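PDB 5J78: acetaldehyde dehydrogenase (Acetylating) from Geobacillus thermoglucosidasius, which probably catalyses the reversible NAD- and coenzyme A-dependent oxidation of acetaldehyde to acetyl-CoA, as acetylating aldehyde dehydrogenases do. Local coordinates for residues Leu97-Asp102 with Thr146-Ala151; Val113-Arg118 with Arg123-Ala128; Ser275-Leu280 with Ile361-Pro366; Glu377-Leu382 with Glu407-Asp412. All blocks are in the same frame, centred on the assembly; numbering follows the deposited sequence. Where two conformers were deposited one is given.

Contact 1. Residues Leu97-Asp102 with Thr146-Ala151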
loop_
_atom_site.group_PDB
_atom_site.type_symbol
_atom_site.label_atom_id
_atom_site.label_comp_id
_atom_site.label_asym_id
_atom_site.label_seq_id
_atom_site.Cartn_x
_atom_site.Cartn_y
_atom_site.Cartn_z
ATOM N N LEU A 97 -41.394 5.178 -5.245
ATOM C CA LEU A 97 -42.554 5.274 -4.373
ATOM C C LEU A 97 -42.436 4.267 -3.230
ATOM O O LEU A 97 -42.956 4.494 -2.135
ATOM C CB LEU A 97 -43.846 5.048 -5.169
ATOM C CG LEU A 97 -44.293 6.175 -6.110
ATOM C CD1 LEU A 97 -45.476 5.724 -6.898
ATOM C CD2 LEU A 97 -44.621 7.442 -5.304
ATOM N N PHE A 98 -41.748 3.157 -3.485
ATOM C CA PHE A 98 -41.463 2.190 -2.436
ATOM C C PHE A 98 -40.602 2.876 -1.374
ATOM O O PHE A 98 -40.852 2.740 -0.175
ATOM C CB PHE A 98 -40.769 0.928 -2.998
ATOM C CG PHE A 98 -40.205 0.024 -1.935
ATOM C CD1 PHE A 98 -41.021 -0.849 -1.239
ATOM C CD2 PHE A 98 -38.852 0.073 -1.614
ATOM C CE1 PHE A 98 -40.491 -1.675 -0.222
ATOM C CE2 PHE A 98 -38.321 -0.741 -0.605
ATOM C CZ PHE A 98 -39.151 -1.613 0.088
ATOM N N ALA A 99 -39.613 3.648 -1.807
ATOM C CA ALA A 99 -38.760 4.333 -0.850
ATOM C C ALA A 99 -39.521 5.451 -0.174
ATOM O O ALA A 99 -39.377 5.683 1.028
ATOM C CB ALA A 99 -37.526 4.869 -1.516
ATOM N N ALA A 100 -40.354 6.141 -0.937
ATOM C CA ALA A 100 -41.069 7.279 -0.387
ATOM C C ALA A 100 -42.204 6.862 0.554
ATOM O O ALA A 100 -42.563 7.631 1.438
ATOM C CB ALA A 100 -41.620 8.141 -1.499
ATOM N N ASN A 101 -42.780 5.671 0.356
ATOM C CA ASN A 101 -43.947 5.263 1.135
ATOM C C ASN A 101 -43.650 4.139 2.129
ATOM O O ASN A 101 -43.800 4.345 3.336
ATOM C CB ASN A 101 -45.105 4.860 0.203
ATOM C CG ASN A 101 -45.627 6.037 -0.607
ATOM O OD1 ASN A 101 -45.582 7.174 -0.157
ATOM N ND2 ASN A 101 -46.122 5.773 -1.800
ATOM N N ASP A 102 -43.222 2.979 1.639
ATOM C CA ASP A 102 -42.944 1.822 2.506
ATOM C C ASP A 102 -41.828 2.094 3.540
ATOM O O ASP A 102 -41.971 1.757 4.713
ATOM C CB ASP A 102 -42.570 0.600 1.667
ATOM C CG ASP A 102 -43.702 0.156 0.746
ATOM O OD1 ASP A 102 -44.296 1.009 0.055
ATOM O OD2 ASP A 102 -44.011 -1.046 0.733
ATOM N N THR A 146 -32.496 4.515 -3.922
ATOM C CA THR A 146 -31.555 4.233 -2.821
ATOM C C THR A 146 -31.197 5.530 -2.082
ATOM O O THR A 146 -30.980 5.544 -0.855
ATOM C CB THR A 146 -30.266 3.541 -3.327
ATOM O OG1 THR A 146 -30.597 2.325 -4.018
ATOM C CG2 THR A 146 -29.330 3.180 -2.155
ATOM N N VAL A 147 -31.128 6.618 -2.835
ATOM C CA VAL A 147 -30.890 7.928 -2.262
ATOM C C VAL A 147 -32.042 8.310 -1.359
ATOM O O VAL A 147 -31.827 8.807 -0.238
ATOM C CB VAL A 147 -30.715 9.014 -3.341
ATOM C CG1 VAL A 147 -30.864 10.403 -2.746
ATOM C CG2 VAL A 147 -29.378 8.862 -4.022
ATOM N N ILE A 148 -33.260 8.100 -1.851
ATOM C CA ILE A 148 -34.456 8.434 -1.081
ATOM C C ILE A 148 -34.465 7.612 0.210
ATOM O O ILE A 148 -34.619 8.149 1.306
ATOM C CB ILE A 148 -35.724 8.169 -1.901
ATOM C CG1 ILE A 148 -35.819 9.155 -3.077
ATOM C CG2 ILE A 148 -36.968 8.265 -1.026
ATOM C CD1 ILE A 148 -36.763 8.723 -4.153
ATOM N N PHE A 149 -34.280 6.307 0.054
ATOM C CA PHE A 149 -34.264 5.362 1.173
ATOM C C PHE A 149 -33.214 5.759 2.222
ATOM O O PHE A 149 -33.536 5.930 3.396
ATOM C CB PHE A 149 -34.031 3.942 0.619
ATOM C CG PHE A 149 -33.326 3.015 1.566
ATOM C CD1 PHE A 149 -33.960 2.545 2.724
ATOM C CD2 PHE A 149 -32.035 2.596 1.296
ATOM C CE1 PHE A 149 -33.289 1.691 3.608
ATOM C CE2 PHE A 149 -31.360 1.750 2.174
ATOM C CZ PHE A 149 -31.989 1.299 3.333
ATOM N N LYS A 150 -31.974 5.966 1.783
ATOM C CA LYS A 150 -30.882 6.291 2.702
ATOM C C LYS A 150 -31.023 7.665 3.344
ATOM O O LYS A 150 -30.677 7.856 4.523
ATOM C CB LYS A 150 -29.537 6.185 1.977
ATOM C CG LYS A 150 -29.159 4.749 1.683
ATOM C CD LYS A 150 -27.759 4.614 1.087
ATOM C CE LYS A 150 -27.409 3.139 0.920
ATOM N NZ LYS A 150 -26.085 2.905 0.283
ATOM N N ALA A 151 -31.520 8.634 2.588
ATOM C CA ALA A 151 -31.681 9.973 3.146
ATOM C C ALA A 151 -32.720 9.974 4.248
ATOM O O ALA A 151 -32.510 10.594 5.289
ATOM C CB ALA A 151 -32.065 10.975 2.061
#
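The phenyl ring of F149 stands beside A99 but leads away from it: of the F149 side chain, CB is the atom that meets A99 CB, at 4.2 Å, while the ring runs on to S438 and T440 of a loop. CG is roughly anti to the backbone N (chi1 151°), which carries the ring away from A99. The ring of F98 packs on I429 and does not touch helix 143-156. What closes the gap is aliphatic. CB of A99 abuts CG2 of I148 at 3.5 Å, tighter than ordinary van der Waals contact, and also faces the backbone N of F149 at 3.9 Å. With alanine at the closest point, segments 97-102 and 146-151 run nearly parallel, 21° apart, their axes approaching to 8.4 Å. Helix 143-156 follows strand 124-138 of the mixed sheet in the aldehyde dehydrogenase fold; on its other flanks T146 and V147 rest on I138 of that strand. The methyl branch of I148 extends beyond A99 to the backbone N of A100, at 4.0 Å. A69 of helix 55-84 touches both I148 and A100, making a third wall, and R70 from the same helix donates from NE to OD1 of N101.

Contact 2. Residues Val113-Arg118 with Arg123-Ala128. With GOL (glycerol), chain J.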
loop_
_atom_site.group_PDB
_atom_site.type_symbol
_atom_site.label_atom_id
_atom_site.label_comp_id
_atom_site.label_asym_id
_atom_site.label_seq_id
_atom_site.Cartn_x
_atom_site.Cartn_y
_atom_site.Cartn_z
ATOM N N VAL A 113 -34.875 10.249 19.346
ATOM C CA VAL A 113 -34.346 11.409 20.076
ATOM C C VAL A 113 -34.333 11.152 21.575
ATOM O O VAL A 113 -35.338 10.742 22.134
ATOM C CB VAL A 113 -35.172 12.700 19.836
ATOM C CG1 VAL A 113 -34.587 13.873 20.652
ATOM C CG2 VAL A 113 -35.215 13.056 18.377
ATOM N N GLY A 114 -33.206 11.425 22.223
ATOM C CA GLY A 114 -33.146 11.384 23.670
ATOM C C GLY A 114 -33.302 9.979 24.229
ATOM O O GLY A 114 -32.848 8.992 23.651
ATOM N N ILE A 115 -33.962 9.905 25.375
ATOM C CA ILE A 115 -34.206 8.651 26.044
ATOM C C ILE A 115 -35.329 7.949 25.322
ATOM O O ILE A 115 -36.442 8.465 25.262
ATOM C CB ILE A 115 -34.545 8.881 27.530
ATOM C CG1 ILE A 115 -33.310 9.453 28.227
ATOM C CG2 ILE A 115 -35.014 7.583 28.196
ATOM C CD1 ILE A 115 -33.491 9.737 29.708
ATOM N N ILE A 116 -35.031 6.788 24.749
ATOM C CA ILE A 116 -36.006 6.085 23.932
ATOM C C ILE A 116 -36.609 4.925 24.711
ATOM O O ILE A 116 -37.567 4.315 24.264
ATOM C CB ILE A 116 -35.393 5.580 22.599
ATOM C CG1 ILE A 116 -34.194 4.654 22.829
ATOM C CG2 ILE A 116 -35.020 6.756 21.735
ATOM C CD1 ILE A 116 -33.607 4.038 21.507
ATOM N N ARG A 117 -36.075 4.657 25.900
ATOM C CA ARG A 117 -36.528 3.525 26.696
ATOM C C ARG A 117 -36.040 3.627 28.130
ATOM O O ARG A 117 -34.884 3.972 28.363
ATOM C CB ARG A 117 -36.034 2.220 26.074
ATOM C CG ARG A 117 -36.621 0.975 26.705
ATOM C CD ARG A 117 -36.144 -0.292 26.004
ATOM N NE ARG A 117 -36.420 -1.470 26.827
ATOM C CZ ARG A 117 -35.575 -1.996 27.711
ATOM N NH1 ARG A 117 -34.363 -1.470 27.892
ATOM N NH2 ARG A 117 -35.939 -3.064 28.417
ATOM N N ARG A 118 -36.934 3.384 29.086
ATOM C CA ARG A 118 -36.556 3.290 30.494
ATOM C C ARG A 118 -36.944 1.908 30.993
ATOM O O ARG A 118 -38.122 1.536 30.959
ATOM C CB ARG A 118 -37.226 4.378 31.343
ATOM C CG ARG A 118 -36.672 5.767 31.109
ATOM C CD ARG A 118 -37.078 6.737 32.213
ATOM N NE ARG A 118 -37.191 8.102 31.694
ATOM C CZ ARG A 118 -36.590 9.176 32.197
ATOM N NH1 ARG A 118 -35.811 9.095 33.271
ATOM N NH2 ARG A 118 -36.783 10.351 31.615
ATOM N N ARG A 123 -33.035 -1.011 35.908
ATOM C CA ARG A 123 -32.494 0.329 36.198
ATOM C C ARG A 123 -31.493 0.802 35.127
ATOM O O ARG A 123 -30.336 1.106 35.420
ATOM C CB ARG A 123 -31.857 0.358 37.593
ATOM C CG ARG A 123 -32.831 0.016 38.724
ATOM C CD ARG A 123 -32.308 0.452 40.093
ATOM N NE ARG A 123 -32.480 1.886 40.300
ATOM C CZ ARG A 123 -32.022 2.554 41.355
ATOM N NH1 ARG A 123 -31.349 1.930 42.314
ATOM N NH2 ARG A 123 -32.220 3.856 41.451
ATOM N N VAL A 124 -31.991 0.892 33.892
ATOM C CA VAL A 124 -31.215 1.252 32.713
ATOM C C VAL A 124 -32.066 2.142 31.815
ATOM O O VAL A 124 -33.193 1.763 31.474
ATOM C CB VAL A 124 -30.783 0.008 31.877
ATOM C CG1 VAL A 124 -30.093 0.439 30.550
ATOM C CG2 VAL A 124 -29.891 -0.905 32.670
ATOM N N TRP A 125 -31.541 3.312 31.449
ATOM C CA TRP A 125 -32.145 4.152 30.406
ATOM C C TRP A 125 -31.352 3.955 29.114
ATOM O O TRP A 125 -30.113 3.914 29.139
ATOM C CB TRP A 125 -32.120 5.647 30.758
ATOM C CG TRP A 125 -32.607 6.013 32.094
ATOM C CD1 TRP A 125 -33.459 5.302 32.887
ATOM C CD2 TRP A 125 -32.268 7.199 32.822
ATOM N NE1 TRP A 125 -33.673 5.973 34.061
ATOM C CE2 TRP A 125 -32.956 7.140 34.050
ATOM C CE3 TRP A 125 -31.452 8.305 32.554
ATOM C CZ2 TRP A 125 -32.857 8.146 35.009
ATOM C CZ3 TRP A 125 -31.354 9.309 33.507
ATOM C CH2 TRP A 125 -32.050 9.222 34.719
ATOM N N GLU A 126 -32.059 3.854 27.997
ATOM C CA GLU A 126 -31.431 3.848 26.677
ATOM C C GLU A 126 -31.562 5.204 26.015
ATOM O O GLU A 126 -32.666 5.754 25.918
ATOM C CB GLU A 126 -32.058 2.794 25.783
ATOM C CG GLU A 126 -31.997 1.387 26.294
ATOM C CD GLU A 126 -32.568 0.399 25.257
ATOM O OE1 GLU A 126 -33.152 0.864 24.255
ATOM O OE2 GLU A 126 -32.423 -0.824 25.435
ATOM N N ILE A 127 -30.428 5.744 25.578
ATOM C CA ILE A 127 -30.384 7.021 24.886
ATOM C C ILE A 127 -30.010 6.758 23.427
ATOM O O ILE A 127 -29.045 6.037 23.158
ATOM C CB ILE A 127 -29.359 7.980 25.498
ATOM C CG1 ILE A 127 -29.647 8.233 26.979
ATOM C CG2 ILE A 127 -29.340 9.302 24.751
ATOM C CD1 ILE A 127 -28.451 8.860 27.687
ATOM N N ALA A 128 -30.779 7.322 22.499
ATOM C CA ALA A 128 -30.448 7.236 21.079
ATOM C C ALA A 128 -29.340 8.225 20.766
ATOM O O ALA A 128 -29.437 9.411 21.090
ATOM C CB ALA A 128 -31.668 7.501 20.217
HETATM C C1 GOL J . -28.545 14.493 22.229
HETATM O O1 GOL J . -29.725 14.722 22.963
HETATM C C2 GOL J . -28.218 13.009 22.205
HETATM O O2 GOL J . -26.995 12.801 22.895
HETATM C C3 GOL J . -29.308 12.186 22.871
HETATM O O3 GOL J . -30.487 12.145 22.102
#
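A beta hairpin, strands 115-119 and 124-138, is broken here by a classic bulge: I116 and R117 both face E126. Three backbone bonds hold the ladder: A128 N to G114 O, I116 N to E126 O at 2.8 Å, and E126 N to R117 O. On the face that carries I115, I127, R118 and W125, the R118 side chain, in one of its two conformers, lies alongside the indole, with CZ 4.7 Å from the centroid of the five-membered ring and 14° off its normal, a cation-pi contact. NH1 sits over that ring face, 3.5 Å from CE2, although the guanidinium plane is tilted 63° from the indole. CD1 of I115 meets CE3 of W125 at 3.8 Å and also lies over the rim of one guanidinium face. With an alanine for W125, the R118 guanidinium would probably lose the aromatic face it lies on in this conformer, and I115 CD1 its ring contact. F468 of strand 461-468 meets the indole edge-to-face. On the other face, R117 is extended, CG anti to the backbone N (chi1 -171°), and NH1 forms a salt bridge to OE2 of E126 at 3.2 Å, the hydrogen bond within it weak; the firmer partner is D119, through NH2. At the far end a glycerol O3 takes the N-H of G114 at 2.8 Å and gives its hydrogen to A128 O at 3.1 Å.

Contact 3. Residues Ser275-Leu280 with Ile361-Pro366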
loop_
_atom_site.group_PDB
_atom_site.type_symbol
_atom_site.label_atom_id
_atom_site.label_comp_id
_atom_site.label_asym_id
_atom_site.label_seq_id
_atom_site.Cartn_x
_atom_site.Cartn_y
_atom_site.Cartn_z
ATOM N N SER A 275 -33.879 -10.220 -7.313
ATOM C CA SER A 275 -34.781 -10.737 -8.331
ATOM C C SER A 275 -34.401 -12.178 -8.690
ATOM O O SER A 275 -33.249 -12.586 -8.523
ATOM C CB SER A 275 -34.758 -9.824 -9.555
ATOM O OG SER A 275 -33.504 -9.876 -10.187
ATOM N N GLU A 276 -35.379 -12.950 -9.156
ATOM C CA GLU A 276 -35.174 -14.362 -9.470
ATOM C C GLU A 276 -34.122 -14.512 -10.565
ATOM O O GLU A 276 -34.059 -13.676 -11.455
ATOM C CB GLU A 276 -36.489 -14.994 -9.899
ATOM C CG GLU A 276 -37.545 -14.992 -8.824
ATOM C CD GLU A 276 -38.390 -13.722 -8.747
ATOM O OE1 GLU A 276 -38.005 -12.669 -9.304
ATOM O OE2 GLU A 276 -39.455 -13.787 -8.091
ATOM N N GLN A 277 -33.278 -15.542 -10.480
ATOM C CA GLN A 277 -32.285 -15.827 -11.528
ATOM C C GLN A 277 -32.392 -17.246 -12.099
ATOM O O GLN A 277 -32.004 -17.495 -13.246
ATOM C CB GLN A 277 -30.877 -15.609 -10.997
ATOM C CG GLN A 277 -30.634 -14.196 -10.519
ATOM C CD GLN A 277 -30.720 -13.165 -11.631
ATOM O OE1 GLN A 277 -30.582 -13.494 -12.812
ATOM N NE2 GLN A 277 -30.924 -11.902 -11.256
ATOM N N ALA A 278 -32.940 -18.166 -11.319
ATOM C CA ALA A 278 -33.069 -19.550 -11.752
ATOM C C ALA A 278 -34.288 -20.146 -11.093
ATOM O O ALA A 278 -34.537 -19.906 -9.916
ATOM C CB ALA A 278 -31.817 -20.357 -11.410
ATOM N N LEU A 279 -35.079 -20.881 -11.868
ATOM C CA LEU A 279 -36.195 -21.622 -11.310
ATOM C C LEU A 279 -35.786 -23.077 -11.207
ATOM O O LEU A 279 -35.142 -23.608 -12.108
ATOM C CB LEU A 279 -37.453 -21.490 -12.161
ATOM C CG LEU A 279 -38.001 -20.090 -12.397
ATOM C CD1 LEU A 279 -39.287 -20.219 -13.214
ATOM C CD2 LEU A 279 -38.255 -19.369 -11.088
ATOM N N LEU A 280 -36.154 -23.700 -10.094
ATOM C CA LEU A 280 -35.946 -25.128 -9.871
ATOM C C LEU A 280 -37.339 -25.743 -9.806
ATOM O O LEU A 280 -38.136 -25.356 -8.948
ATOM C CB LEU A 280 -35.160 -25.378 -8.578
ATOM C CG LEU A 280 -34.076 -24.353 -8.242
ATOM C CD1 LEU A 280 -33.511 -24.680 -6.878
ATOM C CD2 LEU A 280 -32.964 -24.323 -9.284
ATOM N N ILE A 361 -25.390 -17.782 -13.732
ATOM C CA ILE A 361 -24.950 -16.630 -12.934
ATOM C C ILE A 361 -26.056 -15.583 -12.793
ATOM O O ILE A 361 -27.167 -15.738 -13.350
ATOM C CB ILE A 361 -23.671 -15.962 -13.529
ATOM C CG1 ILE A 361 -23.947 -15.203 -14.844
ATOM C CG2 ILE A 361 -22.594 -17.013 -13.746
ATOM C CD1 ILE A 361 -22.858 -14.193 -15.221
ATOM N N GLU A 362 -25.747 -14.529 -12.033
ATOM C CA GLU A 362 -26.667 -13.431 -11.803
ATOM C C GLU A 362 -26.705 -12.604 -13.078
ATOM O O GLU A 362 -25.670 -12.118 -13.544
ATOM C CB GLU A 362 -26.241 -12.560 -10.598
ATOM C CG GLU A 362 -27.332 -11.569 -10.186
ATOM C CD GLU A 362 -26.889 -10.469 -9.234
ATOM O OE1 GLU A 362 -25.672 -10.290 -9.013
ATOM O OE2 GLU A 362 -27.792 -9.781 -8.699
ATOM N N LYS A 363 -27.895 -12.413 -13.632
ATOM C CA LYS A 363 -28.001 -11.831 -14.973
ATOM C C LYS A 363 -28.534 -10.398 -14.987
ATOM O O LYS A 363 -28.376 -9.692 -15.990
ATOM C CB LYS A 363 -28.884 -12.749 -15.846
ATOM C CG LYS A 363 -28.227 -14.123 -16.055
ATOM C CD LYS A 363 -29.165 -15.189 -16.624
ATOM C CE LYS A 363 -30.204 -15.643 -15.625
ATOM N NZ LYS A 363 -29.647 -16.548 -14.576
ATOM N N LEU A 364 -29.146 -9.979 -13.879
ATOM C CA LEU A 364 -29.639 -8.608 -13.715
ATOM C C LEU A 364 -30.378 -8.137 -14.971
ATOM O O LEU A 364 -30.175 -7.033 -15.466
ATOM C CB LEU A 364 -28.487 -7.651 -13.383
ATOM C CG LEU A 364 -27.958 -7.684 -11.933
ATOM C CD1 LEU A 364 -26.741 -6.781 -11.776
ATOM C CD2 LEU A 364 -29.024 -7.286 -10.930
ATOM N N SER A 365 -31.236 -9.005 -15.485
ATOM C CA SER A 365 -31.971 -8.723 -16.716
ATOM C C SER A 365 -33.067 -9.778 -16.860
ATOM O O SER A 365 -33.090 -10.764 -16.105
ATOM C CB SER A 365 -31.033 -8.722 -17.930
ATOM O OG SER A 365 -30.444 -10.000 -18.102
ATOM N N PRO A 366 -33.991 -9.578 -17.806
ATOM C CA PRO A 366 -35.141 -10.479 -17.889
ATOM C C PRO A 366 -34.773 -11.793 -18.587
ATOM O O PRO A 366 -35.357 -12.181 -19.604
ATOM C CB PRO A 366 -36.173 -9.662 -18.677
ATOM C CG PRO A 366 -35.623 -8.293 -18.780
ATOM C CD PRO A 366 -34.154 -8.414 -18.687
HETATM O O HOH W 1 -32.622 -10.078 -12.707
#
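Q277, on strand 276-282 of the seven-stranded parallel sheet, reaches from its CB into the loop 361-366 that leads to the neighbouring strand 367-373. CB passes K363 NZ at 3.9 Å. The chain then bends at chi2 (-64°), which brings the amide against the loop: CD lies 4.0 Å from CG of E362, the amide and carboxylate planes being nearly perpendicular. OE1 accepts the backbone N-H of K363 at 3.0 Å, from a donor well above the carbonyl plane, and takes a weak second bond from K265. K363 runs past Q277 in the opposite direction. Folded at chi3 and chi4, it curls back to place NZ 2.9 Å from Q277 O and equally far from I361 O; a third carbonyl, that of F359, completes the grip on the buried ammonium. A methionine in its place would probably leave these three carbonyls without their shared donor and set the loop free to shift against the strand. The oxidised cysteine, 3-sulfinoalanine, at position 273 lies just before this strand, in a family whose chemistry runs through a cysteine thiol. At the tip, NE2 of Q277 donates to a water at 2.9 Å, and the same water donates to OG of S275 at 2.7 Å.

Contact 4. Residues Glu377-Leu382 with Glu407-Asp412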
loop_
_atom_site.group_PDB
_atom_site.type_symbol
_atom_site.label_atom_id
_atom_site.label_comp_id
_atom_site.label_asym_id
_atom_site.label_seq_id
_atom_site.Cartn_x
_atom_site.Cartn_y
_atom_site.Cartn_z
ATOM N N GLU A 377 -35.042 -32.409 -2.127
ATOM C CA GLU A 377 -33.631 -32.636 -1.824
ATOM C C GLU A 377 -32.739 -32.220 -2.986
ATOM O O GLU A 377 -31.713 -31.582 -2.779
ATOM C CB GLU A 377 -33.365 -34.102 -1.479
ATOM C CG GLU A 377 -31.885 -34.409 -1.250
ATOM C CD GLU A 377 -31.628 -35.868 -0.919
ATOM O OE1 GLU A 377 -32.576 -36.681 -1.017
ATOM O OE2 GLU A 377 -30.476 -36.198 -0.561
ATOM N N GLU A 378 -33.115 -32.589 -4.206
ATOM C CA GLU A 378 -32.335 -32.181 -5.375
ATOM C C GLU A 378 -32.398 -30.662 -5.556
ATOM O O GLU A 378 -31.412 -30.033 -5.953
ATOM C CB GLU A 378 -32.828 -32.869 -6.657
ATOM C CG GLU A 378 -32.054 -32.407 -7.899
ATOM C CD GLU A 378 -32.377 -33.201 -9.149
ATOM O OE1 GLU A 378 -31.497 -33.282 -10.029
ATOM O OE2 GLU A 378 -33.502 -33.730 -9.256
ATOM N N ALA A 379 -33.569 -30.092 -5.285
ATOM C CA ALA A 379 -33.757 -28.643 -5.302
ATOM C C ALA A 379 -32.786 -27.931 -4.325
ATOM O O ALA A 379 -32.160 -26.934 -4.677
ATOM C CB ALA A 379 -35.212 -28.305 -4.967
ATOM N N SER A 380 -32.634 -28.462 -3.117
ATOM C CA SER A 380 -31.720 -27.862 -2.141
ATOM C C SER A 380 -30.263 -27.888 -2.579
ATOM O O SER A 380 -29.534 -26.912 -2.409
ATOM C CB SER A 380 -31.840 -28.571 -0.801
ATOM O OG SER A 380 -33.108 -28.338 -0.216
ATOM N N GLU A 381 -29.833 -29.006 -3.149
ATOM C CA GLU A 381 -28.460 -29.134 -3.618
ATOM C C GLU A 381 -28.156 -28.155 -4.765
ATOM O O GLU A 381 -27.060 -27.593 -4.825
ATOM C CB GLU A 381 -28.192 -30.583 -4.047
ATOM C CG GLU A 381 -28.365 -31.599 -2.899
ATOM C CD GLU A 381 -28.472 -33.048 -3.373
ATOM O OE1 GLU A 381 -28.352 -33.960 -2.524
ATOM O OE2 GLU A 381 -28.685 -33.278 -4.585
ATOM N N LEU A 382 -29.119 -27.945 -5.666
ATOM C CA LEU A 382 -28.945 -26.973 -6.758
ATOM C C LEU A 382 -28.987 -25.527 -6.237
ATOM O O LEU A 382 -28.174 -24.692 -6.626
ATOM C CB LEU A 382 -30.022 -27.142 -7.837
ATOM C CG LEU A 382 -29.797 -28.178 -8.936
ATOM C CD1 LEU A 382 -31.024 -28.192 -9.802
ATOM C CD2 LEU A 382 -28.551 -27.873 -9.754
ATOM N N GLU A 407 -41.091 -25.824 5.618
ATOM C CA GLU A 407 -40.260 -25.924 6.817
ATOM C C GLU A 407 -38.955 -26.671 6.563
ATOM O O GLU A 407 -37.883 -26.227 6.976
ATOM C CB GLU A 407 -41.051 -26.604 7.936
ATOM C CG GLU A 407 -42.004 -25.642 8.653
ATOM C CD GLU A 407 -43.034 -26.343 9.535
ATOM O OE1 GLU A 407 -42.921 -27.574 9.736
ATOM O OE2 GLU A 407 -43.957 -25.657 10.030
ATOM N N ALA A 408 -39.034 -27.798 5.871
ATOM C CA ALA A 408 -37.839 -28.597 5.564
ATOM C C ALA A 408 -36.878 -27.936 4.557
ATOM O O ALA A 408 -35.645 -28.062 4.665
ATOM C CB ALA A 408 -38.270 -29.960 5.037
ATOM N N TYR A 409 -37.435 -27.241 3.572
ATOM C CA TYR A 409 -36.622 -26.651 2.505
ATOM C C TYR A 409 -35.876 -25.405 3.004
ATOM O O TYR A 409 -34.712 -25.184 2.665
ATOM C CB TYR A 409 -37.496 -26.279 1.293
ATOM C CG TYR A 409 -36.704 -25.708 0.137
ATOM C CD1 TYR A 409 -35.861 -26.510 -0.606
ATOM C CD2 TYR A 409 -36.790 -24.365 -0.205
ATOM C CE1 TYR A 409 -35.124 -26.000 -1.657
ATOM C CE2 TYR A 409 -36.062 -23.849 -1.278
ATOM C CZ TYR A 409 -35.236 -24.678 -2.002
ATOM O OH TYR A 409 -34.488 -24.184 -3.052
ATOM N N THR A 410 -36.561 -24.616 3.827
ATOM C CA THR A 410 -36.087 -23.299 4.214
ATOM C C THR A 410 -35.064 -23.293 5.363
ATOM O O THR A 410 -34.245 -22.381 5.437
ATOM C CB THR A 410 -37.268 -22.388 4.623
ATOM O OG1 THR A 410 -38.025 -23.002 5.678
ATOM C CG2 THR A 410 -38.181 -22.108 3.419
ATOM N N ILE A 411 -35.084 -24.298 6.235
ATOM C CA ILE A 411 -34.327 -24.218 7.492
ATOM C C ILE A 411 -32.811 -24.026 7.275
ATOM O O ILE A 411 -32.173 -23.290 8.030
ATOM C CB ILE A 411 -34.568 -25.461 8.384
ATOM C CG1 ILE A 411 -33.845 -25.313 9.747
ATOM C CG2 ILE A 411 -34.098 -26.737 7.674
ATOM C CD1 ILE A 411 -34.382 -24.203 10.644
ATOM N N ASP A 412 -32.245 -24.641 6.237
ATOM C CA ASP A 412 -30.791 -24.612 6.032
ATOM C C ASP A 412 -30.294 -23.772 4.846
ATOM O O ASP A 412 -29.167 -23.958 4.383
ATOM C CB ASP A 412 -30.270 -26.044 5.869
ATOM C CG ASP A 412 -30.825 -26.737 4.624
ATOM O OD1 ASP A 412 -31.764 -26.195 3.999
ATOM O OD2 ASP A 412 -30.333 -27.835 4.278
#
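Y409 lays the CD1-CE1 side of its ring against A379 and S380 of helix 376-388. The tight part is small. OG of S380 comes to 3.3 Å from CD1 and 3.4 Å from CE1, approaching obliquely, while the backbone N of S380 lies at the ring edge, in its plane, 3.8 Å from CE1. CB of A379 adds an apolar touch at 4.0 Å to the same CE1, and the phenol OH stops 4.0 Å short of A379 O. CG of Y409 is anti to the backbone N (chi1 -178°), which throws the ring off helix 403-410 and across to its neighbour. Deeper in, the ring meets Y247 and I398; both helices pack against the seven-stranded parallel sheet of what is probably the catalytic domain. The outer side is looser: D412, exposed, comes no closer to helix 376-388 than 4.9 Å. A408 touches M376 of the same helix 376-388, and I411 meets I127 of a second subunit. K413 ties the polar rim together, hydrogen-bonding to OG of S380 and lying against the Y409 ring as a cation-pi partner. S380 OG is also bonded to the carbonyl O of M376. Bonded to both a carbonyl and an ammonium, the serine hydroxyl probably spends its proton on M376 and a lone pair on K413, which would make its closeness to the tyrosine ring a matter of packing; K413 probably helps fix both serine and ring.

Contacts 3 and 4 touch: CD1 of L280 lies 3.4 Å from A379 O and 4.0 Å from Y409 OH, so L280 of strand 276-282 packs against both helices, with the contact centres about 18 Å apart. Contact 3 is also the one beside the oxidised cysteine at position 273. Contact 1, between helices 89-107 and 143-156, is centred about 24 Å from contact 3 and 27 Å from contact 2, whose hairpin lies between its two helices in sequence. Within one chain contacts 2 and 4 are about 42 Å apart by centres, yet across the subunit interface they meet: I115 packs on I411, and W125 on E407, of a second subunit.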